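Local coordinates for protein alginate lyase (Paenibacillus sp. FPU-7, PDB 6KFN) that probably cleaves alginate by beta-elimination, as an alginate lyase built on a right-handed parallel beta-helix, at residues A[15-20]-A[25-30]; A[186-191]-A[244-249]. All coordinates share one frame; numbering follows the deposited sequence. Where two conformers were deposited one is given.

Contact 1 of 2, residues A[15-20]-A[25-30]; sequences QSALKN and DDIVLA
Ala17 and Leu18 of helix 11-19 meet Ile27 of strand 25-29 through methyl groups. The apolar part centres on Ile27 CD1, which lies 3.9 Å from Ala17 CB and 4.0 Å from Leu18 CD2. Ile27 CG1 stands anti to the carbonyl carbon (chi1 -57°), and the extended chain beyond it delivers CD1 to the helix, while CG2 also faces the alanine methyl, 4.1 Å from Ala17 CB. The leucine and isoleucine side chains cross at about a right angle. Leu14 and Ile6 extend this apolar patch.

The polar part is carried by water. Water 1 donates to Ala17 O at 2.8 Å and to Asp25 OD2, also at 2.8 Å, bridging the last helical turn and the strand. Asp25 OD2 further accepts from Lys22 N, and OD1 forms a salt bridge with Arg4, which also binds Asn20 OD1.

Helix 11-19 links parallel strands 4-8 and 25-29 at the N-terminal end of the beta-helix, consistent with the capping helix common in this fold. With no direct hydrogen bond between the segments, methyl packing, a water bridge and the shared Arg4 join them, and three partners, Arg4, Lys22 N and water, probably offset burying the Asp25 charge.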
ATOM      1  N   GLN A  15       9.551   8.335 -20.892  1.00  8.53           N
ATOM      2  CA  GLN A  15      10.658   8.940 -20.184  1.00  9.01           C
ATOM      3  C   GLN A  15      10.715  10.440 -20.476  1.00  8.71           C
ATOM      4  O   GLN A  15      10.923  11.269 -19.587  1.00  9.29           O
ATOM      5  CB  GLN A  15      11.962   8.231 -20.596  1.00 10.79           C
ATOM      6  CG  GLN A  15      13.244   8.793 -20.058  1.00 30.43           C
ATOM      7  CD  GLN A  15      14.322   7.709 -20.102  1.00 57.07           C
ATOM      8  OE1 GLN A  15      14.407   6.955 -21.075  1.00 66.07           O
ATOM      9  NE2 GLN A  15      15.113   7.601 -19.048  1.00 76.18           N
ATOM     10  N   SER A  16      10.574  10.813 -21.755  1.00  9.66           N
ATOM     11  CA  SER A  16      10.632  12.227 -22.124  0.79 11.35           C
ATOM     12  C   SER A  16       9.462  12.987 -21.524  1.00  8.77           C
ATOM     13  O   SER A  16       9.625  14.111 -21.054  1.00  9.40           O
ATOM     14  CB  SER A  16      10.623  12.360 -23.657  0.79 10.74           C
ATOM     15  OG  SER A  16      11.763  11.789 -24.274  0.79 18.87           O
ATOM     16  N   ALA A  17       8.267  12.389 -21.565  1.00  7.74           N
ATOM     17  CA  ALA A  17       7.080  13.051 -21.037  1.00  8.14           C
ATOM     18  C   ALA A  17       7.221  13.289 -19.539  1.00  7.60           C
ATOM     19  O   ALA A  17       6.803  14.340 -19.033  1.00  9.10           O
ATOM     20  CB  ALA A  17       5.823  12.226 -21.317  1.00  7.92           C
ATOM     21  N   LEU A  18       7.798  12.337 -18.822  1.00  8.19           N
ATOM     22  CA  LEU A  18       8.025  12.530 -17.392  1.00  8.32           C
ATOM     23  C   LEU A  18       9.069  13.620 -17.149  1.00  9.55           C
ATOM     24  O   LEU A  18       8.870  14.493 -16.296  1.00 10.40           O
ATOM     25  CB  LEU A  18       8.408  11.220 -16.722  1.00  9.65           C
ATOM     26  CG  LEU A  18       7.284  10.183 -16.706  1.00  8.79           C
ATOM     27  CD1 LEU A  18       7.816   8.848 -16.183  1.00  9.28           C
ATOM     28  CD2 LEU A  18       6.108  10.654 -15.855  1.00  9.90           C
ATOM     29  N   LYS A  19      10.167  13.603 -17.896  1.00  9.23           N
ATOM     30  CA  LYS A  19      11.230  14.592 -17.701  1.00 10.86           C
ATOM     31  C   LYS A  19      10.690  16.004 -17.919  1.00 10.32           C
ATOM     32  O   LYS A  19      11.070  16.935 -17.216  1.00 14.31           O
ATOM     33  CB  LYS A  19      12.408  14.295 -18.632  1.00 12.93           C
ATOM     34  CG  LYS A  19      13.572  15.261 -18.508  1.00 26.19           C
ATOM     35  CD  LYS A  19      14.736  14.836 -19.419  1.00 41.19           C
ATOM     36  CE  LYS A  19      15.762  15.945 -19.641  1.00 41.43           C
ATOM     37  NZ  LYS A  19      17.015  15.381 -20.210  1.00 54.19           N
ATOM     38  N   ASN A  20       9.795  16.161 -18.879  1.00  9.04           N
ATOM     39  CA  ASN A  20       9.222  17.445 -19.275  1.00  8.85           C
ATOM     40  C   ASN A  20       7.840  17.668 -18.697  1.00  8.95           C
ATOM     41  O   ASN A  20       7.091  18.517 -19.189  1.00  9.94           O
ATOM     42  CB  ASN A  20       9.197  17.523 -20.819  1.00  9.23           C
ATOM     43  CG  ASN A  20       8.668  18.825 -21.382  1.00 12.13           C
ATOM     44  OD1 ASN A  20       7.728  18.821 -22.200  1.00 13.01           O
ATOM     45  ND2 ASN A  20       9.338  19.930 -21.071  1.00 18.49           N
ATOM     46  N   ASP A  25      -0.553  18.307 -17.428  1.00  9.30           N
ATOM     47  CA  ASP A  25      -0.252  17.320 -18.460  1.00  8.20           C
ATOM     48  C   ASP A  25      -1.111  16.067 -18.260  1.00  7.93           C
ATOM     49  O   ASP A  25      -1.332  15.619 -17.139  1.00  8.61           O
ATOM     50  CB  ASP A  25       1.222  16.924 -18.458  1.00  7.74           C
ATOM     51  CG  ASP A  25       2.151  17.891 -19.131  1.00  8.29           C
ATOM     52  OD1 ASP A  25       1.667  18.871 -19.767  1.00  9.34           O
ATOM     53  OD2 ASP A  25       3.366  17.644 -19.064  1.00  9.18           O
ATOM     54  N   ASP A  26      -1.487  15.450 -19.386  1.00  7.93           N
ATOM     55  CA  ASP A  26      -2.191  14.162 -19.437  1.00  7.31           C
ATOM     56  C   ASP A  26      -1.327  13.243 -20.296  1.00  6.69           C
ATOM     57  O   ASP A  26      -1.326  13.374 -21.517  1.00  7.32           O
ATOM     58  CB  ASP A  26      -3.570  14.378 -20.011  1.00  9.49           C
ATOM     59  CG  ASP A  26      -4.489  13.188 -19.903  1.00 10.62           C
ATOM     60  OD1 ASP A  26      -4.217  12.283 -19.111  1.00 10.66           O
ATOM     61  OD2 ASP A  26      -5.542  13.211 -20.623  1.00 13.98           O
ATOM     62  N   ILE A  27      -0.583  12.364 -19.629  1.00  6.50           N
ATOM     63  CA  ILE A  27       0.312  11.415 -20.271  1.00  6.14           C
ATOM     64  C   ILE A  27      -0.475  10.112 -20.419  1.00  6.20           C
ATOM     65  O   ILE A  27      -0.806   9.459 -19.429  1.00  6.99           O
ATOM     66  CB  ILE A  27       1.588  11.220 -19.451  1.00  6.29           C
ATOM     67  CG1 ILE A  27       2.299  12.554 -19.226  1.00  7.50           C
ATOM     68  CG2 ILE A  27       2.478  10.192 -20.137  1.00  7.54           C
ATOM     69  CD1 ILE A  27       3.439  12.462 -18.192  1.00  8.41           C
ATOM     70  N   VAL A  28      -0.798   9.779 -21.675  1.00  6.67           N
ATOM     71  CA  VAL A  28      -1.771   8.741 -21.999  1.00  6.70           C
ATOM     72  C   VAL A  28      -1.040   7.591 -22.669  1.00  6.63           C
ATOM     73  O   VAL A  28      -0.492   7.755 -23.765  1.00  7.30           O
ATOM     74  CB  VAL A  28      -2.897   9.279 -22.889  1.00  7.62           C
ATOM     75  CG1 VAL A  28      -3.948   8.200 -23.091  1.00  9.41           C
ATOM     76  CG2 VAL A  28      -3.525  10.554 -22.288  1.00  9.40           C
ATOM     77  N   LEU A  29      -0.993   6.441 -22.001  1.00  6.63           N
ATOM     78  CA  LEU A  29      -0.182   5.316 -22.420  1.00  7.21           C
ATOM     79  C   LEU A  29      -1.011   4.279 -23.181  1.00  7.84           C
ATOM     80  O   LEU A  29      -2.092   3.868 -22.755  1.00  9.39           O
ATOM     81  CB  LEU A  29       0.475   4.676 -21.211  1.00  7.18           C
ATOM     82  CG  LEU A  29       1.345   5.615 -20.372  1.00  7.17           C
ATOM     83  CD1 LEU A  29       2.092   4.840 -19.323  1.00  7.81           C
ATOM     84  CD2 LEU A  29       2.286   6.408 -21.264  1.00  7.68           C
ATOM     85  N   ALA A  30      -0.489   3.865 -24.335  1.00  8.10           N
ATOM     86  CA  ALA A  30      -1.221   2.981 -25.227  1.00  9.43           C
ATOM     87  C   ALA A  30      -1.555   1.639 -24.584  1.00  9.55           C
ATOM     88  O   ALA A  30      -0.729   1.020 -23.924  1.00  9.68           O
ATOM     89  CB  ALA A  30      -0.383   2.734 -26.483  1.00 10.11           C
TER
HETATM   90  O   HOH W   1       4.889  15.694 -20.475  1.00  8.61           O

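Contact 2 of 2, residues A[186-191]-A[244-249]; sequences IKEGTV and HVQVAG
Glu188 lays its carboxylate against the aliphatic stem of Gln246, joining two loops that follow strands 184-186 and 241-243, which flank strand 215-217 in one sheet of the right-handed parallel beta-helix. Glu188 CD is 3.5 Å from Gln246 CB, and OE1 reaches to 3.5 Å from Gln246 CG. The glutamate chain gets there by a bend at chi2 (-91°), with CG between the backbone N and the carbonyl carbon. A bend at chi2 of Gln246 (-46°) carries its amide away from Glu188, and the carboxylate and amide planes are steeply inclined to each other. Val247 CG2 adds a loose apolar touch on Glu188 CG.

The polar ends meet through water 2, which accepts from Gln246 NE2 at 2.8 Å and lies 2.7 Å from Glu188 OE2. OE2 also takes the backbone N-H of Lys155, whose NZ in turn holds Gln246 O; one lysine thus serves both loops. An alanine in place of Glu188 would probably leave Lys155 N and the bridging water without this acceptor and uncover the Gln246 stem.

Farther out, a type II turn from Lys187 to Thr190 presents Glu188; at the backbone angles of Gly189 a CB would jam against Glu188 O, which calls for glycine. Lys187 NZ is hydrogen-bonded to OD2 of Asp185, a sodium ligand. The turn is closed twice on Lys187 O: Thr190 N donates at 3.2 Å, and Thr190 OG1 donates at 2.8 Å, in the carbonyl plane with a C=O...donor angle of 153°.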
ATOM      1  N   ILE A 186       1.822  -0.518   8.767  1.00  3.65           N
ATOM      2  CA  ILE A 186       1.728   0.910   9.086  1.00  3.89           C
ATOM      3  C   ILE A 186       2.810   1.204  10.121  1.00  3.84           C
ATOM      4  O   ILE A 186       2.695   0.754  11.263  1.00  4.66           O
ATOM      5  CB  ILE A 186       0.331   1.255   9.601  1.00  4.21           C
ATOM      6  CG1 ILE A 186      -0.736   0.906   8.565  1.00  4.98           C
ATOM      7  CG2 ILE A 186       0.277   2.721   9.995  1.00  4.82           C
ATOM      8  CD1 ILE A 186      -2.162   1.059   9.036  1.00  5.71           C
ATOM      9  N   LYS A 187       3.861   1.913   9.734  1.00  4.02           N
ATOM     10  CA  LYS A 187       5.005   2.061  10.608  1.00  4.19           C
ATOM     11  C   LYS A 187       4.820   3.101  11.706  1.00  4.04           C
ATOM     12  O   LYS A 187       4.088   4.094  11.592  1.00  4.18           O
ATOM     13  CB  LYS A 187       6.250   2.434   9.799  1.00  4.99           C
ATOM     14  CG  LYS A 187       6.680   1.330   8.838  1.00  6.67           C
ATOM     15  CD  LYS A 187       7.015   0.046   9.613  1.00 24.50           C
ATOM     16  CE  LYS A 187       7.530  -1.103   8.820  1.00 44.91           C
ATOM     17  NZ  LYS A 187       7.666  -2.363   9.596  1.00 64.15           N
ATOM     18  N   GLU A 188       5.582   2.863  12.778  1.00  4.28           N
ATOM     19  CA  GLU A 188       5.803   3.872  13.795  1.00  4.35           C
ATOM     20  C   GLU A 188       6.206   5.182  13.138  1.00  4.24           C
ATOM     21  O   GLU A 188       6.993   5.218  12.192  1.00  4.55           O
ATOM     22  CB  GLU A 188       6.868   3.393  14.786  1.00  4.71           C
ATOM     23  CG  GLU A 188       8.252   3.054  14.196  1.00  5.22           C
ATOM     24  CD  GLU A 188       8.478   1.607  13.756  1.00  5.13           C
ATOM     25  OE1 GLU A 188       7.521   0.940  13.294  1.00  5.25           O
ATOM     26  OE2 GLU A 188       9.649   1.180  13.876  1.00  6.09           O
ATOM     27  N   GLY A 189       5.693   6.279  13.699  1.00  4.32           N
ATOM     28  CA  GLY A 189       5.952   7.623  13.206  1.00  4.69           C
ATOM     29  C   GLY A 189       4.886   8.184  12.295  1.00  4.65           C
ATOM     30  O   GLY A 189       4.826   9.396  12.116  1.00  5.09           O
ATOM     31  N   THR A 190       4.072   7.300  11.691  1.00  4.27           N
ATOM     32  CA  THR A 190       2.974   7.744  10.848  1.00  4.32           C
ATOM     33  C   THR A 190       1.751   8.044  11.691  1.00  4.19           C
ATOM     34  O   THR A 190       1.506   7.395  12.717  1.00  4.39           O
ATOM     35  CB  THR A 190       2.625   6.699   9.777  1.00  4.26           C
ATOM     36  OG1 THR A 190       2.015   5.532  10.370  1.00  4.31           O
ATOM     37  CG2 THR A 190       3.818   6.321   8.928  1.00  4.79           C
ATOM     38  N   VAL A 191       0.955   8.999  11.214  1.00  4.30           N
ATOM     39  CA  VAL A 191      -0.270   9.415  11.877  1.00  4.49           C
ATOM     40  C   VAL A 191      -1.409   9.447  10.873  1.00  4.25           C
ATOM     41  O   VAL A 191      -1.278  10.021   9.805  1.00  4.52           O
ATOM     42  CB  VAL A 191      -0.084  10.800  12.530  1.00  5.34           C
ATOM     43  CG1 VAL A 191      -1.314  11.318  13.092  1.00  6.94           C
ATOM     44  CG2 VAL A 191       1.023  10.769  13.580  1.00  7.24           C
ATOM     45  N   HIS A 244       1.414  -2.775  17.611  1.00  4.03           N
ATOM     46  CA  HIS A 244       2.681  -2.908  18.349  1.00  4.41           C
ATOM     47  C   HIS A 244       3.248  -1.547  18.644  1.00  4.32           C
ATOM     48  O   HIS A 244       3.048  -0.601  17.875  1.00  4.71           O
ATOM     49  CB  HIS A 244       3.726  -3.698  17.534  1.00  4.62           C
ATOM     50  CG  HIS A 244       3.448  -5.150  17.364  1.00  4.71           C
ATOM     51  ND1 HIS A 244       2.766  -5.676  16.282  1.00  5.18           N
ATOM     52  CD2 HIS A 244       3.817  -6.205  18.124  1.00  5.85           C
ATOM     53  CE1 HIS A 244       2.731  -7.003  16.402  1.00  5.64           C
ATOM     54  NE2 HIS A 244       3.355  -7.335  17.505  1.00  6.35           N
ATOM     55  N   VAL A 245       4.034  -1.484  19.743  1.00  4.72           N
ATOM     56  CA  VAL A 245       4.762  -0.290  20.148  1.00  4.73           C
ATOM     57  C   VAL A 245       6.252  -0.489  19.877  1.00  5.29           C
ATOM     58  O   VAL A 245       6.931  -1.215  20.608  1.00  6.59           O
ATOM     59  CB  VAL A 245       4.513   0.005  21.639  1.00  5.49           C
ATOM     60  CG1 VAL A 245       5.211   1.299  22.026  1.00  6.20           C
ATOM     61  CG2 VAL A 245       3.027   0.103  21.935  1.00  6.38           C
ATOM     62  N   GLN A 246       6.768   0.178  18.854  1.00  5.06           N
ATOM     63  CA  GLN A 246       8.182   0.149  18.540  1.00  5.40           C
ATOM     64  C   GLN A 246       8.965   1.258  19.200  1.00  5.62           C
ATOM     65  O   GLN A 246      10.192   1.131  19.382  1.00  6.72           O
ATOM     66  CB  GLN A 246       8.371   0.250  17.025  1.00  6.49           C
ATOM     67  CG  GLN A 246       7.757  -0.875  16.254  1.00  7.86           C
ATOM     68  CD  GLN A 246       8.025  -2.275  16.821  1.00 13.35           C
ATOM     69  OE1 GLN A 246       7.182  -2.877  17.509  1.00 15.36           O
ATOM     70  NE2 GLN A 246       9.226  -2.748  16.576  1.00 20.39           N
ATOM     71  N   VAL A 247       8.284   2.364  19.505  1.00  5.80           N
ATOM     72  CA  VAL A 247       8.811   3.557  20.142  1.00  5.98           C
ATOM     73  C   VAL A 247       7.712   4.007  21.081  1.00  5.90           C
ATOM     74  O   VAL A 247       6.534   3.978  20.696  1.00  5.79           O
ATOM     75  CB  VAL A 247       9.109   4.667  19.083  1.00  6.65           C
ATOM     76  CG1 VAL A 247       9.551   5.948  19.780  1.00  7.27           C
ATOM     77  CG2 VAL A 247      10.120   4.197  18.087  1.00  8.03           C
ATOM     78  N   ALA A 248       8.053   4.364  22.329  1.00  6.89           N
ATOM     79  CA  ALA A 248       7.014   4.729  23.288  1.00  6.41           C
ATOM     80  C   ALA A 248       6.075   5.799  22.715  1.00  5.87           C
ATOM     81  O   ALA A 248       6.515   6.759  22.053  1.00  7.23           O
ATOM     82  CB  ALA A 248       7.627   5.216  24.589  1.00  7.85           C
ATOM     83  N   GLY A 249       4.784   5.639  22.994  1.00  6.08           N
ATOM     84  CA  GLY A 249       3.789   6.571  22.533  1.00  6.54           C
ATOM     85  C   GLY A 249       3.340   6.371  21.103  1.00  5.69           C
ATOM     86  O   GLY A 249       2.507   7.143  20.628  1.00  6.55           O
TER
HETATM   87  O   HOH W   2      10.708  -1.118  14.886  1.00 16.57           O

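The two contacts sit on opposite sides of the chain's centre, with centres about 37 Å apart, and share no element. Contact 1 is mostly buried and packs a helix on a strand close to it in sequence, near the N-terminal end of the beta-helix. Contact 2 is only partly buried and joins loops separated by 52 residues, farther along the solenoid, with the Gln246 side chain about 9 Å from a bound sodium ion. Their chemistry follows their place: methyl groups dominate the first, whereas in the second a carboxylate lies on an aliphatic stem. Neither has a direct hydrogen bond between its segments; each uses a water that reaches a carboxylate oxygen.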